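PDB 3FDH: SusD homolog from Bacteroides thetaiotaomicron VPI-5482, which probably captures glycans at the bacterial cell surface, as a SusD/RagB-family lipoprotein of an outer-membrane nutrient-uptake system. Local coordinates for residues R109-V114 against D192-F197; F283-P286 against R292-V295; Y60-E63 against N67-S70; N211-S214 against A218-E221. All coordinates share one frame; numbering follows the deposited sequence.

Interaction 1 (R109-V114 against D192-F197)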
loop_
_atom_site.group_PDB
_atom_site.type_symbol
_atom_site.label_atom_id
_atom_site.label_comp_id
_atom_site.label_asym_id
_atom_site.label_seq_id
_atom_site.Cartn_x
_atom_site.Cartn_y
_atom_site.Cartn_z
ATOM N N ARG A 109 20.299 13.363 -3.320
ATOM C CA ARG A 109 19.656 13.516 -4.620
ATOM C C ARG A 109 18.983 12.211 -5.022
ATOM O O ARG A 109 17.865 12.185 -5.535
ATOM C CB ARG A 109 20.666 13.942 -5.689
ATOM C CG ARG A 109 20.017 14.383 -6.973
ATOM C CD ARG A 109 21.030 14.738 -8.031
ATOM N NE ARG A 109 20.448 15.681 -8.980
ATOM C CZ ARG A 109 21.010 16.051 -10.124
ATOM N NH1 ARG A 109 22.168 15.551 -10.494
ATOM N NH2 ARG A 109 20.407 16.931 -10.900
ATOM N N GLY A 110 19.706 11.133 -4.765
ATOM C CA GLY A 110 19.234 9.805 -5.088
ATOM C C GLY A 110 18.026 9.447 -4.254
ATOM O O GLY A 110 17.063 8.848 -4.729
HETATM N N MSE A 111 18.077 9.820 -2.991
HETATM C CA MSE A 111 16.941 9.517 -2.113
HETATM C C MSE A 111 15.688 10.223 -2.654
HETATM O O MSE A 111 14.574 9.661 -2.662
HETATM C CB MSE A 111 17.216 9.965 -0.676
HETATM C CG MSE A 111 18.418 9.297 -0.045
HETATM SE SE MSE A 111 18.872 10.050 1.674
HETATM C CE MSE A 111 20.398 8.949 2.095
ATOM N N ALA A 112 15.882 11.466 -3.056
ATOM C CA ALA A 112 14.811 12.300 -3.619
ATOM C C ALA A 112 14.288 11.712 -4.920
ATOM O O ALA A 112 13.096 11.792 -5.210
ATOM C CB ALA A 112 15.283 13.750 -3.836
ATOM N N GLU A 113 15.179 11.087 -5.679
ATOM C CA GLU A 113 14.814 10.483 -6.973
ATOM C C GLU A 113 13.924 9.275 -6.726
ATOM O O GLU A 113 12.936 9.046 -7.428
ATOM C CB GLU A 113 16.061 10.122 -7.794
ATOM C CG GLU A 113 16.650 11.367 -8.457
ATOM C CD GLU A 113 18.087 11.233 -8.962
ATOM O OE1 GLU A 113 18.823 10.358 -8.475
ATOM O OE2 GLU A 113 18.492 12.062 -9.818
ATOM N N VAL A 114 14.239 8.557 -5.667
ATOM C CA VAL A 114 13.422 7.418 -5.252
ATOM C C VAL A 114 12.025 7.916 -4.799
ATOM O O VAL A 114 10.985 7.339 -5.120
ATOM C CB VAL A 114 14.110 6.588 -4.129
ATOM C CG1 VAL A 114 13.116 5.515 -3.529
ATOM C CG2 VAL A 114 15.388 5.925 -4.659
ATOM N N ASP A 192 22.999 2.307 1.150
ATOM C CA ASP A 192 22.945 0.911 0.668
ATOM C C ASP A 192 21.546 0.361 0.840
ATOM O O ASP A 192 21.080 -0.425 0.032
ATOM C CB ASP A 192 23.958 0.015 1.385
ATOM C CG ASP A 192 25.406 0.327 0.991
ATOM O OD1 ASP A 192 25.638 0.861 -0.121
ATOM O OD2 ASP A 192 26.312 0.031 1.802
ATOM N N LYS A 193 20.883 0.798 1.905
ATOM C CA LYS A 193 19.494 0.416 2.175
ATOM C C LYS A 193 18.573 1.124 1.186
ATOM O O LYS A 193 17.618 0.550 0.678
ATOM C CB LYS A 193 19.111 0.689 3.626
ATOM C CG LYS A 193 19.803 -0.271 4.565
ATOM C CD LYS A 193 19.211 -0.242 5.940
ATOM C CE LYS A 193 19.731 -1.401 6.759
ATOM N NZ LYS A 193 19.053 -1.497 8.049
ATOM N N TRP A 194 18.886 2.368 0.868
ATOM C CA TRP A 194 18.096 3.052 -0.155
ATOM C C TRP A 194 18.240 2.336 -1.489
ATOM O O TRP A 194 17.293 2.214 -2.262
ATOM C CB TRP A 194 18.471 4.527 -0.325
ATOM C CG TRP A 194 17.813 5.438 0.673
ATOM C CD1 TRP A 194 18.282 5.776 1.912
ATOM C CD2 TRP A 194 16.576 6.128 0.514
ATOM N NE1 TRP A 194 17.403 6.641 2.537
ATOM C CE2 TRP A 194 16.361 6.885 1.689
ATOM C CE3 TRP A 194 15.650 6.230 -0.532
ATOM C CZ2 TRP A 194 15.267 7.688 1.861
ATOM C CZ3 TRP A 194 14.549 7.032 -0.352
ATOM C CH2 TRP A 194 14.362 7.750 0.835
ATOM N N LEU A 195 19.436 1.845 -1.740
ATOM C CA LEU A 195 19.737 1.187 -3.011
ATOM C C LEU A 195 18.882 -0.084 -3.081
ATOM O O LEU A 195 18.272 -0.409 -4.102
ATOM C CB LEU A 195 21.251 0.906 -3.118
ATOM C CG LEU A 195 21.812 0.484 -4.469
ATOM C CD1 LEU A 195 21.610 1.577 -5.510
ATOM C CD2 LEU A 195 23.295 0.223 -4.260
ATOM N N LYS A 196 18.805 -0.780 -1.955
ATOM C CA LYS A 196 17.958 -2.000 -1.874
ATOM C C LYS A 196 16.489 -1.674 -2.118
ATOM O O LYS A 196 15.761 -2.415 -2.782
ATOM C CB LYS A 196 18.110 -2.693 -0.532
ATOM C CG LYS A 196 19.403 -3.386 -0.361
ATOM C CD LYS A 196 19.469 -4.062 0.976
ATOM C CE LYS A 196 20.721 -4.868 1.112
ATOM N NZ LYS A 196 20.883 -5.302 2.529
ATOM N N PHE A 197 16.074 -0.556 -1.544
ATOM C CA PHE A 197 14.704 -0.039 -1.678
ATOM C C PHE A 197 14.457 0.279 -3.160
ATOM O O PHE A 197 13.436 -0.108 -3.745
ATOM C CB PHE A 197 14.510 1.184 -0.747
ATOM C CG PHE A 197 13.152 1.847 -0.807
ATOM C CD1 PHE A 197 11.985 1.135 -1.121
ATOM C CD2 PHE A 197 13.033 3.188 -0.442
ATOM C CE1 PHE A 197 10.727 1.787 -1.163
ATOM C CE2 PHE A 197 11.795 3.830 -0.455
ATOM C CZ PHE A 197 10.645 3.111 -0.777
#
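Met-111, deposited as selenomethionine, lays its whole side chain across one face of the Trp-194 indole, the broad central contact between helix 106-127 and helix 191-208. Its CG stands anti to the carbonyl carbon (chi1 -60°), and with the rest of the chain extended the successive atoms traverse the ring system. CB sits by the six-membered ring, 3.9 Å from Trp-194 CH2. CG comes next, 3.6 Å from the centroid of the five-membered ring and only 11° off its normal, a CH-pi contact. SE follows at 4.2 Å from the same centroid, making this a Met-aromatic pair as well, and the terminal CE ends 3.8 Å from Trp-194 NE1. The backbone also takes part, since Met-111 O lies 3.5 Å from Trp-194 CZ3. One turn on, Val-114 uses a different side of the indole: CG1 meets its edge near the plane, 3.8 Å from CZ3, and the same methyl reaches 3.7 Å to Phe-197 CE2, wedging between the two aromatic residues. The indole N-H is satisfied by a hydrogen bond from NE1 to Asp-184, while Tyr-187 packs edge-to-face with the ring. An alanine in place of Trp-194 is likely to open a gap under Met-111 and beside Val-114 and to leave Asp-184 without its indole partner. Because the segment axes approach to 10.5 Å, the large indole spans the space between two nearly parallel helices. Cohesion thus rests on dispersion between a polarisable thioether-type chain (selenium standing in for sulfur) and the pi surface, with one polar bond added to the apolar contacts that hold the ring.

Interaction 2 (F283-P286 against R292-V295)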
loop_
_atom_site.group_PDB
_atom_site.type_symbol
_atom_site.label_atom_id
_atom_site.label_comp_id
_atom_site.label_asym_id
_atom_site.label_seq_id
_atom_site.Cartn_x
_atom_site.Cartn_y
_atom_site.Cartn_z
ATOM N N PHE A 283 -8.994 -9.501 15.767
ATOM C CA PHE A 283 -10.344 -8.909 15.859
ATOM C C PHE A 283 -10.792 -8.601 17.262
ATOM O O PHE A 283 -10.592 -9.379 18.182
ATOM C CB PHE A 283 -11.392 -9.814 15.179
ATOM C CG PHE A 283 -11.165 -9.996 13.715
ATOM C CD1 PHE A 283 -11.448 -8.977 12.831
ATOM C CD2 PHE A 283 -10.697 -11.185 13.215
ATOM C CE1 PHE A 283 -11.225 -9.132 11.477
ATOM C CE2 PHE A 283 -10.480 -11.349 11.857
ATOM C CZ PHE A 283 -10.757 -10.325 10.983
ATOM N N PHE A 284 -11.405 -7.427 17.397
ATOM C CA PHE A 284 -11.973 -6.932 18.626
ATOM C C PHE A 284 -13.455 -6.597 18.440
ATOM O O PHE A 284 -13.909 -6.087 17.416
ATOM C CB PHE A 284 -11.292 -5.664 19.175
ATOM C CG PHE A 284 -9.790 -5.753 19.332
ATOM C CD1 PHE A 284 -9.156 -6.941 19.652
ATOM C CD2 PHE A 284 -9.024 -4.583 19.248
ATOM C CE1 PHE A 284 -7.771 -6.987 19.826
ATOM C CE2 PHE A 284 -7.650 -4.613 19.426
ATOM C CZ PHE A 284 -7.018 -5.826 19.714
ATOM N N THR A 285 -14.197 -6.896 19.491
ATOM C CA THR A 285 -15.625 -6.612 19.502
ATOM C C THR A 285 -15.885 -5.116 19.637
ATOM O O THR A 285 -14.972 -4.311 19.881
ATOM C CB THR A 285 -16.321 -7.257 20.744
ATOM O OG1 THR A 285 -15.843 -6.610 21.942
ATOM C CG2 THR A 285 -16.086 -8.788 20.814
ATOM N N PRO A 286 -17.150 -4.727 19.453
ATOM C CA PRO A 286 -17.528 -3.375 19.820
ATOM C C PRO A 286 -17.342 -3.226 21.328
ATOM O O PRO A 286 -17.118 -4.208 22.042
ATOM C CB PRO A 286 -19.023 -3.302 19.471
ATOM C CG PRO A 286 -19.344 -4.518 18.698
ATOM C CD PRO A 286 -18.275 -5.522 18.923
ATOM N N ARG A 292 -13.751 -3.797 25.133
ATOM C CA ARG A 292 -13.810 -4.559 23.904
ATOM C C ARG A 292 -13.186 -5.873 24.304
ATOM O O ARG A 292 -12.439 -5.946 25.292
ATOM C CB ARG A 292 -12.966 -3.978 22.766
ATOM C CG ARG A 292 -13.312 -2.585 22.332
ATOM C CD ARG A 292 -12.500 -2.247 21.111
ATOM N NE ARG A 292 -12.712 -0.892 20.652
ATOM C CZ ARG A 292 -13.629 -0.582 19.762
ATOM N NH1 ARG A 292 -14.377 -1.545 19.262
ATOM N NH2 ARG A 292 -13.779 0.666 19.355
ATOM N N SER A 293 -13.517 -6.906 23.547
ATOM C CA SER A 293 -12.941 -8.220 23.754
ATOM C C SER A 293 -12.301 -8.724 22.486
ATOM O O SER A 293 -12.812 -8.504 21.402
ATOM C CB SER A 293 -14.013 -9.209 24.185
ATOM O OG SER A 293 -14.592 -8.805 25.404
ATOM N N GLN A 294 -11.175 -9.400 22.646
ATOM C CA GLN A 294 -10.464 -10.009 21.517
ATOM C C GLN A 294 -11.142 -11.356 21.300
ATOM O O GLN A 294 -11.182 -12.190 22.203
ATOM C CB GLN A 294 -8.995 -10.164 21.870
ATOM C CG GLN A 294 -8.109 -10.736 20.813
ATOM C CD GLN A 294 -6.695 -10.913 21.316
ATOM O OE1 GLN A 294 -6.477 -11.077 22.509
ATOM N NE2 GLN A 294 -5.722 -10.881 20.406
ATOM N N VAL A 295 -11.687 -11.533 20.099
ATOM C CA VAL A 295 -12.485 -12.712 19.733
ATOM C C VAL A 295 -12.168 -13.284 18.352
ATOM O O VAL A 295 -11.530 -12.654 17.532
ATOM C CB VAL A 295 -14.019 -12.400 19.819
ATOM C CG1 VAL A 295 -14.458 -11.991 21.260
ATOM C CG2 VAL A 295 -14.416 -11.318 18.820
HETATM O O HOH W 1 -9.084 -11.705 17.830
HETATM O O HOH W 2 -16.639 -6.906 25.197
#
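Phe-284 and Gln-294 face each other as a non-hydrogen-bonded antiparallel pair, their CA atoms 4.5 Å apart. The backbone bonds flanking them run from Val-295 N to Phe-283 O (3.1 Å) and from Thr-285 N to Ser-293 O (2.9 Å). Side chains add two further hydrogen bonds. Thr-285 OG1, set between its own backbone N and carbonyl carbon (chi1 67°), accepts from Ser-293 N at 2.8 Å and donates to Pro-286 O, so the hydroxyl works in both directions. Arg-292 NH1 reaches Thr-285 O at 2.9 Å, with that oxygen at the edge of the guanidinium and close to its plane. NH2 of the same group bonds to Tyr-324. A lysine in place of Arg-292 would probably be unable to hold Thr-285 O and Tyr-324 together, leaving one of them without its donor. Apolar contacts complete the joint: Thr-285 CG2 packs 3.6 Å from Val-295 CG1, and Gln-294 CG lies 3.9 Å from Phe-284 CE1 at the ring edge. Water also bridges Phe-283 N and Val-295 O. Strand 283-284 pairs antiparallel with 319-320 and 292-293 parallel with 383-384; the single bridge joining them is typical of a short, irregular beta-hairpin.

Interaction 3 (Y60-E63 against N67-S70)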
loop_
_atom_site.group_PDB
_atom_site.type_symbol
_atom_site.label_atom_id
_atom_site.label_comp_id
_atom_site.label_asym_id
_atom_site.label_seq_id
_atom_site.Cartn_x
_atom_site.Cartn_y
_atom_site.Cartn_z
ATOM N N TYR A 60 -18.488 5.264 4.443
ATOM C CA TYR A 60 -19.738 4.475 4.372
ATOM C C TYR A 60 -20.255 4.553 2.946
ATOM O O TYR A 60 -20.611 3.524 2.335
ATOM C CB TYR A 60 -20.813 4.956 5.352
ATOM C CG TYR A 60 -22.177 4.394 5.004
ATOM C CD1 TYR A 60 -22.534 3.109 5.370
ATOM C CD2 TYR A 60 -23.071 5.125 4.253
ATOM C CE1 TYR A 60 -23.769 2.573 5.022
ATOM C CE2 TYR A 60 -24.311 4.605 3.901
ATOM C CZ TYR A 60 -24.631 3.315 4.263
ATOM O OH TYR A 60 -25.834 2.789 3.911
ATOM N N TYR A 61 -20.212 5.765 2.412
ATOM C CA TYR A 61 -20.713 6.051 1.032
ATOM C C TYR A 61 -19.814 5.423 -0.039
ATOM O O TYR A 61 -20.249 5.040 -1.139
ATOM C CB TYR A 61 -21.016 7.542 0.810
ATOM C CG TYR A 61 -22.218 7.930 1.680
ATOM C CD1 TYR A 61 -23.481 7.428 1.396
ATOM C CD2 TYR A 61 -22.060 8.693 2.815
ATOM C CE1 TYR A 61 -24.582 7.710 2.215
ATOM C CE2 TYR A 61 -23.142 8.980 3.647
ATOM C CZ TYR A 61 -24.397 8.478 3.350
ATOM O OH TYR A 61 -25.458 8.785 4.181
ATOM N N ALA A 62 -18.563 5.264 0.324
ATOM C CA ALA A 62 -17.593 4.564 -0.541
ATOM C C ALA A 62 -17.941 3.072 -0.510
ATOM O O ALA A 62 -17.988 2.385 -1.525
ATOM C CB ALA A 62 -16.129 4.800 -0.084
ATOM N N GLU A 63 -18.212 2.570 0.686
ATOM C CA GLU A 63 -18.538 1.172 0.856
ATOM C C GLU A 63 -19.767 0.714 0.056
ATOM O O GLU A 63 -19.791 -0.371 -0.528
ATOM C CB GLU A 63 -18.752 0.896 2.356
ATOM C CG GLU A 63 -18.930 -0.613 2.710
ATOM C CD GLU A 63 -17.678 -1.457 2.458
ATOM O OE1 GLU A 63 -16.544 -0.992 2.769
ATOM O OE2 GLU A 63 -17.849 -2.621 2.016
ATOM N N ASN A 67 -21.972 7.588 -4.969
ATOM C CA ASN A 67 -21.310 8.856 -5.339
ATOM C C ASN A 67 -19.847 8.993 -4.982
ATOM O O ASN A 67 -19.015 9.427 -5.783
ATOM C CB ASN A 67 -22.024 9.986 -4.631
ATOM C CG ASN A 67 -23.456 10.142 -5.104
ATOM O OD1 ASN A 67 -23.744 9.930 -6.270
ATOM N ND2 ASN A 67 -24.361 10.485 -4.191
ATOM N N GLU A 68 -19.559 8.642 -3.744
ATOM C CA GLU A 68 -18.234 8.845 -3.172
ATOM C C GLU A 68 -17.053 8.327 -4.021
ATOM O O GLU A 68 -16.041 9.006 -4.172
ATOM C CB GLU A 68 -18.163 8.225 -1.766
ATOM C CG GLU A 68 -16.909 8.525 -0.951
ATOM C CD GLU A 68 -16.833 9.941 -0.440
ATOM O OE1 GLU A 68 -17.816 10.697 -0.548
ATOM O OE2 GLU A 68 -15.767 10.297 0.126
ATOM N N PRO A 69 -17.175 7.123 -4.580
ATOM C CA PRO A 69 -16.008 6.628 -5.306
ATOM C C PRO A 69 -15.692 7.275 -6.617
ATOM O O PRO A 69 -14.588 7.084 -7.127
ATOM C CB PRO A 69 -16.313 5.133 -5.526
ATOM C CG PRO A 69 -17.491 4.816 -4.611
ATOM C CD PRO A 69 -18.201 6.095 -4.371
ATOM N N SER A 70 -16.624 8.075 -7.128
ATOM C CA SER A 70 -16.485 8.676 -8.464
ATOM C C SER A 70 -16.463 10.201 -8.472
ATOM O O SER A 70 -16.439 10.859 -9.545
ATOM C CB SER A 70 -17.607 8.175 -9.387
ATOM O OG SER A 70 -18.888 8.630 -8.968
#
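Glu-68 comes up against the backbone of Tyr-61 and Ala-62 with the aliphatic part of its side chain, and its path shows how a charged residue can pack near its base and bond at its tip. CB makes the tightest approach, 3.6 Å from Ala-62 N and 3.7 Å from Tyr-61 C, and it also touches the Tyr-61 side chain, CB to CB at 3.9 Å. CG comes next, anti to the backbone N of its own residue (chi1 -171°), which carries it alongside Ala-62, 3.9 Å from that residue's CB. The bend at chi2 (72°) swings CD and the carboxylate off Ala-62. There OE2 is gripped by two neutral donors, Gln-58, one turn before Ala-62 on helix 57-63, and Tyr-44 on helix 40-48. The backbone that presents Glu-68 is a beta turn of type I: Ser-70 N bonds to Asn-67 O at 3.1 Å, with Glu-68 and Pro-69 in the two central positions. This turn folds the loop leaving helix 57-63 back onto the last turn of that helix. Pro-69 shares the work through its ring. CD lies 4.0 Å from Tyr-61 O, and CG lies 4.0 Å from Ala-62 O, a carbonyl that also accepts a hydrogen bond from Arg-65. The proline ring meets Tyr-48 too, while Ala-62 packs on Tyr-44 of the same helix, 40-48.

Interaction 4 (N211-S214 against A218-E221)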
loop_
_atom_site.group_PDB
_atom_site.type_symbol
_atom_site.label_atom_id
_atom_site.label_comp_id
_atom_site.label_asym_id
_atom_site.label_seq_id
_atom_site.Cartn_x
_atom_site.Cartn_y
_atom_site.Cartn_z
ATOM N N ASN A 211 1.250 -7.195 -17.753
ATOM C CA ASN A 211 0.205 -7.410 -18.745
ATOM C C ASN A 211 0.581 -6.837 -20.093
ATOM O O ASN A 211 0.148 -7.312 -21.152
ATOM C CB ASN A 211 -1.101 -6.777 -18.248
ATOM C CG ASN A 211 -2.292 -7.096 -19.119
ATOM O OD1 ASN A 211 -2.364 -8.157 -19.740
ATOM N ND2 ASN A 211 -3.270 -6.199 -19.123
ATOM N N ARG A 212 1.429 -5.819 -20.044
ATOM C CA ARG A 212 1.807 -5.069 -21.227
ATOM C C ARG A 212 3.145 -5.515 -21.820
ATOM O O ARG A 212 3.615 -4.993 -22.824
ATOM C CB ARG A 212 1.866 -3.581 -20.911
ATOM C CG ARG A 212 0.549 -2.949 -20.628
ATOM C CD ARG A 212 -0.303 -2.933 -21.912
ATOM N NE ARG A 212 -1.590 -2.296 -21.654
ATOM C CZ ARG A 212 -2.468 -1.971 -22.582
ATOM N NH1 ARG A 212 -2.263 -2.265 -23.859
ATOM N NH2 ARG A 212 -3.572 -1.362 -22.221
ATOM N N SER A 213 3.724 -6.527 -21.213
ATOM C CA SER A 213 5.060 -6.980 -21.613
ATOM C C SER A 213 5.160 -7.717 -22.934
ATOM O O SER A 213 4.248 -8.436 -23.338
ATOM C CB SER A 213 5.649 -7.866 -20.522
ATOM O OG SER A 213 6.942 -8.298 -20.874
ATOM N N SER A 214 6.292 -7.506 -23.607
ATOM C CA SER A 214 6.577 -8.175 -24.880
ATOM C C SER A 214 7.397 -9.417 -24.623
ATOM O O SER A 214 7.676 -10.182 -25.526
ATOM C CB SER A 214 7.346 -7.261 -25.845
ATOM O OG SER A 214 6.554 -6.171 -26.281
ATOM N N ALA A 218 11.385 -12.700 -19.492
ATOM C CA ALA A 218 12.523 -11.793 -19.240
ATOM C C ALA A 218 12.148 -10.892 -18.065
ATOM O O ALA A 218 12.960 -10.651 -17.150
ATOM C CB ALA A 218 12.873 -10.970 -20.488
ATOM N N ASP A 219 10.882 -10.463 -18.041
ATOM C CA ASP A 219 10.405 -9.582 -16.958
ATOM C C ASP A 219 10.403 -10.302 -15.613
ATOM O O ASP A 219 10.783 -9.733 -14.586
ATOM C CB ASP A 219 9.055 -8.938 -17.263
ATOM C CG ASP A 219 9.193 -7.785 -18.220
ATOM O OD1 ASP A 219 10.375 -7.405 -18.497
ATOM O OD2 ASP A 219 8.145 -7.279 -18.699
ATOM N N TYR A 220 9.968 -11.553 -15.617
ATOM C CA TYR A 220 9.971 -12.319 -14.347
ATOM C C TYR A 220 11.401 -12.488 -13.845
ATOM O O TYR A 220 11.680 -12.451 -12.616
ATOM C CB TYR A 220 9.306 -13.705 -14.450
ATOM C CG TYR A 220 7.880 -13.669 -14.938
ATOM C CD1 TYR A 220 6.972 -12.751 -14.426
ATOM C CD2 TYR A 220 7.428 -14.569 -15.894
ATOM C CE1 TYR A 220 5.648 -12.708 -14.887
ATOM C CE2 TYR A 220 6.109 -14.546 -16.342
ATOM C CZ TYR A 220 5.219 -13.610 -15.840
ATOM O OH TYR A 220 3.906 -13.583 -16.288
ATOM N N GLU A 221 12.325 -12.675 -14.789
ATOM C CA GLU A 221 13.732 -12.880 -14.408
ATOM C C GLU A 221 14.316 -11.570 -13.877
ATOM O O GLU A 221 15.149 -11.561 -12.972
ATOM C CB GLU A 221 14.507 -13.551 -15.552
ATOM C CG GLU A 221 13.991 -15.010 -15.737
ATOM C CD GLU A 221 14.439 -15.701 -17.013
ATOM O OE1 GLU A 221 15.110 -15.071 -17.847
ATOM O OE2 GLU A 221 14.092 -16.892 -17.191
#
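The connection between helix 191-208 and helix 216-228 is closed by a bond from Ser-213, in the loop, to Asp-219, in the first turn of the second helix. Ser-213 OG donates to Asp-219 OD2 at 2.7 Å. The approach is not along the plane of the carboxylate: the hydroxyl comes from above it, 58° out of the plane, and the angle at OG between Ser-213 CB and Asp-219 OD2 is only about 95°. Ser-213 CB accordingly comes within 3.1 Å of OD2, so the methylene as well as the hydroxyl crowds the same oxygen. Two torsions direct the groups at each other. In Ser-213 the hydroxyl lies opposite the backbone N (chi1 -179°), and in Asp-219 the carboxylate lies opposite the carbonyl carbon. The serine oxygen has a second task, accepting from Asn-215 N, which makes an ST turn of Ser-213 to Asn-215. Asp-219 is likewise engaged twice, since OD1 forms a salt bridge with Lys-222 one turn on. That neighbouring positive charge, together with the nearby N-terminal end of the helix, would be expected to favour the ionised carboxylate. Asn-215 OD1 in turn accepts from Ala-218 N, tying the loop to the first turn of the helix by a further route. The arrangement is an ST turn at the entrance to a helix, here joining consecutive helices of the SusD-like fold at its surface.

Overall arrangement
Along the chain the contacts follow one another without nesting, in the order interaction 3, interaction 1, interaction 4, interaction 2. Interactions 1 and 4 are the nearest pair by centres, about 24 Å apart: helix 191-208 carries one side of interaction 1 and leads directly into the loop of interaction 4 and then helix 216-228. Interaction 2 lies across the chain's centre from both, about 41 Å and about 44 Å away between centres. Interaction 3 is about 27 Å from interaction 2, centre to centre, but about 36 Å from interaction 1. No two touch, so helix packing, a helix-linking loop, a helix-terminal turn and a small hairpin secure separate parts of one SusD-like fold, about half of it helix.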